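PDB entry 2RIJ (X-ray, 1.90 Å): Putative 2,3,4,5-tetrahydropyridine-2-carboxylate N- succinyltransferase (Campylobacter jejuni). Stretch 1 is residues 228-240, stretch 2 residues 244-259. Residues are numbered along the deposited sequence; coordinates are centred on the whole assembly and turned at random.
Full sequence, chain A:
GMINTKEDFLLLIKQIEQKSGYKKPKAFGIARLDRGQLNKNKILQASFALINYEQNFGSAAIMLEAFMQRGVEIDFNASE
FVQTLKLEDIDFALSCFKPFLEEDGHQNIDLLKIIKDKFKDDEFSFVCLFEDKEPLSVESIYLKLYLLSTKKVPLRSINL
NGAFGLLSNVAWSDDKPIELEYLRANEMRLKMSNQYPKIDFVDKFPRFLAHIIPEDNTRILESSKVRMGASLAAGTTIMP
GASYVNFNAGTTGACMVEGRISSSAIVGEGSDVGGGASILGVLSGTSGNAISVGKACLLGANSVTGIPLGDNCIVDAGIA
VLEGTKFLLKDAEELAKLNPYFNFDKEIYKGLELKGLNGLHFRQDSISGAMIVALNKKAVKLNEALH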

# COMPACT_ATOMS: atom_id res chain seq x y z
N MSE A 228 -28.57 31.98 -16.67
CA MSE A 228 -28.34 32.98 -17.72
C MSE A 228 -26.84 33.38 -17.80
O MSE A 228 -26.19 33.54 -16.77
CB MSE A 228 -29.27 34.18 -17.52
CG MSE A 228 -29.21 35.24 -18.61
SE MSE A 228 -29.52 34.48 -20.37
CE MSE A 228 -29.43 36.20 -21.35
N GLY A 229 -26.31 33.51 -19.02
CA GLY A 229 -24.90 33.63 -19.26
C GLY A 229 -24.14 32.33 -19.59
O GLY A 229 -22.98 32.40 -19.94
N ALA A 230 -24.77 31.17 -19.40
CA ALA A 230 -24.24 29.90 -19.85
C ALA A 230 -24.21 29.89 -21.38
O ALA A 230 -25.03 30.54 -22.05
CB ALA A 230 -25.08 28.69 -19.27
N SER A 231 -23.28 29.12 -21.93
CA SER A 231 -23.13 28.95 -23.36
C SER A 231 -23.12 27.47 -23.72
O SER A 231 -22.20 26.74 -23.35
CB SER A 231 -21.85 29.64 -23.82
OG SER A 231 -21.68 29.52 -25.21
N LEU A 232 -24.17 27.01 -24.37
CA LEU A 232 -24.32 25.62 -24.75
C LEU A 232 -24.24 25.45 -26.27
O LEU A 232 -25.10 25.96 -26.99
CB LEU A 232 -25.65 25.10 -24.24
CG LEU A 232 -25.99 25.34 -22.74
CD1 LEU A 232 -27.34 24.63 -22.46
CD2 LEU A 232 -24.84 24.85 -21.79
N ALA A 233 -23.22 24.75 -26.75
CA ALA A 233 -23.09 24.46 -28.18
C ALA A 233 -24.25 23.60 -28.62
O ALA A 233 -24.78 22.80 -27.82
CB ALA A 233 -21.74 23.79 -28.51
N ALA A 234 -24.67 23.79 -29.86
CA ALA A 234 -25.78 23.03 -30.48
C ALA A 234 -25.55 21.54 -30.28
O ALA A 234 -24.44 21.03 -30.48
CB ALA A 234 -25.94 23.40 -32.01
N GLY A 235 -26.59 20.84 -29.84
CA GLY A 235 -26.49 19.43 -29.64
C GLY A 235 -26.21 19.05 -28.21
O GLY A 235 -26.21 17.88 -27.89
N THR A 236 -25.93 20.02 -27.32
CA THR A 236 -25.72 19.68 -25.90
C THR A 236 -27.01 19.21 -25.21
O THR A 236 -28.10 19.72 -25.52
CB THR A 236 -25.15 20.93 -25.20
OG1 THR A 236 -23.86 21.21 -25.80
CG2 THR A 236 -24.99 20.78 -23.65
N THR A 237 -26.88 18.27 -24.27
CA THR A 237 -27.96 17.82 -23.36
C THR A 237 -27.55 18.09 -21.92
O THR A 237 -26.47 17.66 -21.46
CB THR A 237 -28.26 16.32 -23.54
OG1 THR A 237 -28.55 16.05 -24.91
CG2 THR A 237 -29.42 15.83 -22.66
N ILE A 238 -28.39 18.81 -21.21
CA ILE A 238 -28.26 18.97 -19.75
C ILE A 238 -29.33 18.13 -19.06
O ILE A 238 -30.55 18.42 -19.11
CB ILE A 238 -28.40 20.43 -19.28
CG1 ILE A 238 -27.58 21.39 -20.20
CG2 ILE A 238 -28.02 20.57 -17.80
CD1 ILE A 238 -26.05 21.06 -20.21
N MSE A 239 -28.87 17.12 -18.36
CA MSE A 239 -29.77 16.19 -17.62
C MSE A 239 -30.05 16.86 -16.29
O MSE A 239 -29.28 17.72 -15.87
CB MSE A 239 -29.16 14.83 -17.40
CG MSE A 239 -28.89 14.06 -18.68
SE MSE A 239 -30.47 13.70 -19.74
CE MSE A 239 -31.48 12.42 -18.53
N PRO A 240 -31.18 16.51 -15.62
CA PRO A 240 -31.57 17.25 -14.42
C PRO A 240 -31.11 16.78 -13.05
O PRO A 240 -31.20 17.56 -12.10
CB PRO A 240 -33.11 17.20 -14.48
CG PRO A 240 -33.43 15.99 -15.20
CD PRO A 240 -32.24 15.57 -16.03
N TYR A 244 -25.24 21.18 -13.41
CA TYR A 244 -25.35 22.62 -13.37
C TYR A 244 -24.46 23.20 -14.46
O TYR A 244 -23.40 22.66 -14.73
CB TYR A 244 -24.94 23.21 -12.03
CG TYR A 244 -25.42 24.64 -11.83
CD1 TYR A 244 -26.77 24.93 -11.86
CD2 TYR A 244 -24.53 25.70 -11.65
CE1 TYR A 244 -27.24 26.20 -11.74
CE2 TYR A 244 -25.01 27.01 -11.48
CZ TYR A 244 -26.35 27.25 -11.52
OH TYR A 244 -26.83 28.51 -11.36
N VAL A 245 -24.91 24.27 -15.09
CA VAL A 245 -24.04 25.15 -15.92
C VAL A 245 -24.23 26.59 -15.43
O VAL A 245 -25.32 27.21 -15.52
CB VAL A 245 -24.31 25.05 -17.37
CG1 VAL A 245 -23.20 25.78 -18.19
CG2 VAL A 245 -24.47 23.52 -17.81
N ASN A 246 -23.16 27.12 -14.88
CA ASN A 246 -23.16 28.47 -14.35
C ASN A 246 -22.92 29.50 -15.49
O ASN A 246 -22.71 29.16 -16.68
CB ASN A 246 -22.09 28.57 -13.27
CG ASN A 246 -22.40 29.60 -12.18
OD1 ASN A 246 -23.15 30.53 -12.39
ND2 ASN A 246 -21.86 29.38 -10.99
N PHE A 247 -23.02 30.77 -15.14
CA PHE A 247 -22.75 31.80 -16.14
C PHE A 247 -21.28 31.80 -16.54
O PHE A 247 -20.40 31.37 -15.74
CB PHE A 247 -23.19 33.19 -15.65
CG PHE A 247 -22.28 33.80 -14.67
CD1 PHE A 247 -22.46 33.59 -13.34
CD2 PHE A 247 -21.26 34.63 -15.09
CE1 PHE A 247 -21.63 34.19 -12.42
CE2 PHE A 247 -20.43 35.24 -14.17
CZ PHE A 247 -20.60 35.00 -12.85
N ASN A 248 -21.03 32.23 -17.78
CA ASN A 248 -19.69 32.20 -18.39
C ASN A 248 -19.05 30.78 -18.28
O ASN A 248 -17.84 30.64 -18.04
CB ASN A 248 -18.81 33.26 -17.69
CG ASN A 248 -17.59 33.63 -18.47
OD1 ASN A 248 -17.61 33.71 -19.72
ND2 ASN A 248 -16.50 33.86 -17.75
N ALA A 249 -19.88 29.76 -18.49
CA ALA A 249 -19.48 28.37 -18.51
C ALA A 249 -20.28 27.67 -19.59
O ALA A 249 -21.36 28.12 -19.97
CB ALA A 249 -19.76 27.66 -17.14
N GLY A 250 -19.75 26.55 -20.07
CA GLY A 250 -20.50 25.66 -20.93
C GLY A 250 -19.67 24.77 -21.82
O GLY A 250 -18.61 24.28 -21.43
N THR A 251 -20.19 24.58 -23.03
CA THR A 251 -19.73 23.56 -23.94
C THR A 251 -19.40 24.22 -25.27
O THR A 251 -20.08 25.16 -25.68
CB THR A 251 -20.78 22.43 -24.16
OG1 THR A 251 -21.97 22.96 -24.77
CG2 THR A 251 -21.15 21.76 -22.81
N THR A 252 -18.39 23.73 -25.92
CA THR A 252 -18.04 24.23 -27.25
C THR A 252 -18.34 23.24 -28.37
O THR A 252 -18.08 23.53 -29.53
CB THR A 252 -16.59 24.71 -27.31
OG1 THR A 252 -15.71 23.63 -27.00
CG2 THR A 252 -16.37 25.90 -26.33
N GLY A 253 -18.96 22.13 -28.05
CA GLY A 253 -19.52 21.24 -29.05
C GLY A 253 -20.56 20.44 -28.36
O GLY A 253 -20.75 20.56 -27.14
N ALA A 254 -21.23 19.58 -29.09
CA ALA A 254 -22.28 18.75 -28.48
C ALA A 254 -21.69 17.84 -27.41
O ALA A 254 -20.79 17.06 -27.71
CB ALA A 254 -22.99 17.90 -29.56
N CYS A 255 -22.21 17.93 -26.17
CA CYS A 255 -21.79 17.14 -25.02
C CYS A 255 -23.01 16.66 -24.26
O CYS A 255 -24.02 17.36 -24.19
CB CYS A 255 -21.04 18.00 -24.03
SG CYS A 255 -19.45 18.57 -24.63
N MSE A 256 -22.87 15.52 -23.63
CA MSE A 256 -23.83 15.03 -22.62
C MSE A 256 -23.39 15.52 -21.25
O MSE A 256 -22.30 15.18 -20.80
CB MSE A 256 -23.83 13.52 -22.63
CG MSE A 256 -24.66 12.90 -21.50
SE MSE A 256 -26.56 13.47 -21.58
CE MSE A 256 -26.93 12.89 -23.43
N VAL A 257 -24.20 16.33 -20.59
CA VAL A 257 -23.84 16.92 -19.32
C VAL A 257 -24.82 16.45 -18.21
O VAL A 257 -26.01 16.70 -18.25
CB VAL A 257 -23.78 18.44 -19.39
CG1 VAL A 257 -23.39 19.05 -18.00
CG2 VAL A 257 -22.87 18.91 -20.54
N GLU A 258 -24.26 15.73 -17.27
CA GLU A 258 -24.95 15.20 -16.12
C GLU A 258 -24.30 15.61 -14.80
O GLU A 258 -24.68 15.15 -13.70
CB GLU A 258 -25.07 13.72 -16.24
CG GLU A 258 -25.43 13.28 -17.60
CD GLU A 258 -25.84 11.81 -17.60
OE1 GLU A 258 -26.80 11.50 -16.90
OE2 GLU A 258 -25.22 10.98 -18.28
N GLY A 259 -23.36 16.52 -14.91
CA GLY A 259 -22.63 17.07 -13.75
C GLY A 259 -22.51 18.58 -13.83
O GLY A 259 -23.21 19.26 -14.60
O HOH W 1 -19.81 27.70 -26.32

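The two stretches pack as successive, roughly parallel runs of one chain, joined mainly by backbone hydrogen bonds and sealed by a threonine-centred polar cluster and a small apolar core around Val 245. At one end, Asn 248 N donates to Gly 229 O (2.9 Å). The ladder continues as Ser 231 N reaches Ala 249 O (2.9 Å) and Thr 251 N reaches Ser 231 O (3.0 Å), so that Ser 231 bridges Gly 250. The carbonyl of Ser 231 also receives a CA-H...O contact from Gly 250 CA at 3.1 Å; a CB on Gly 250 would lie 1.7 Å from Ser 231 O, so this close approach depends on glycine. A water extends the pairing by donating to both Ser 231 OG (2.8 Å) and Thr 251 O (2.6 Å).

The regular pattern gives way at the type II turn from Ala 233 to Thr 236. Ala 233 N donates to Thr 251 OG1 (2.9 Å) and only weakly to Thr 251 O (3.3 Å). Thr 251 OG1 in turn donates to Thr 236 OG1 (2.8 Å), which donates to Ala 233 O (2.7 Å), so the two hydroxyls tie the turn to the neighbouring run. Gly 235 takes up a backbone conformation that calls for glycine, and a CB there would also clash with Ala 254 CB.

Beyond the turn, Thr 237 and Ile 238 pair in parallel with Met 256 and Val 257. Thr 237 N binds Cys 255 O (3.0 Å), Val 257 N binds Thr 237 O (2.8 Å), and Met 239 N binds Val 257 O (2.9 Å) almost linearly, at 178°. On the face shared by Ile 238 and Val 257, Ile 238 CD1 packs against Val 257 CB (3.6 Å) and Val 245 CG2 (3.8 Å), while Val 245 CG1 meets Ala 230 CB at 3.6 Å.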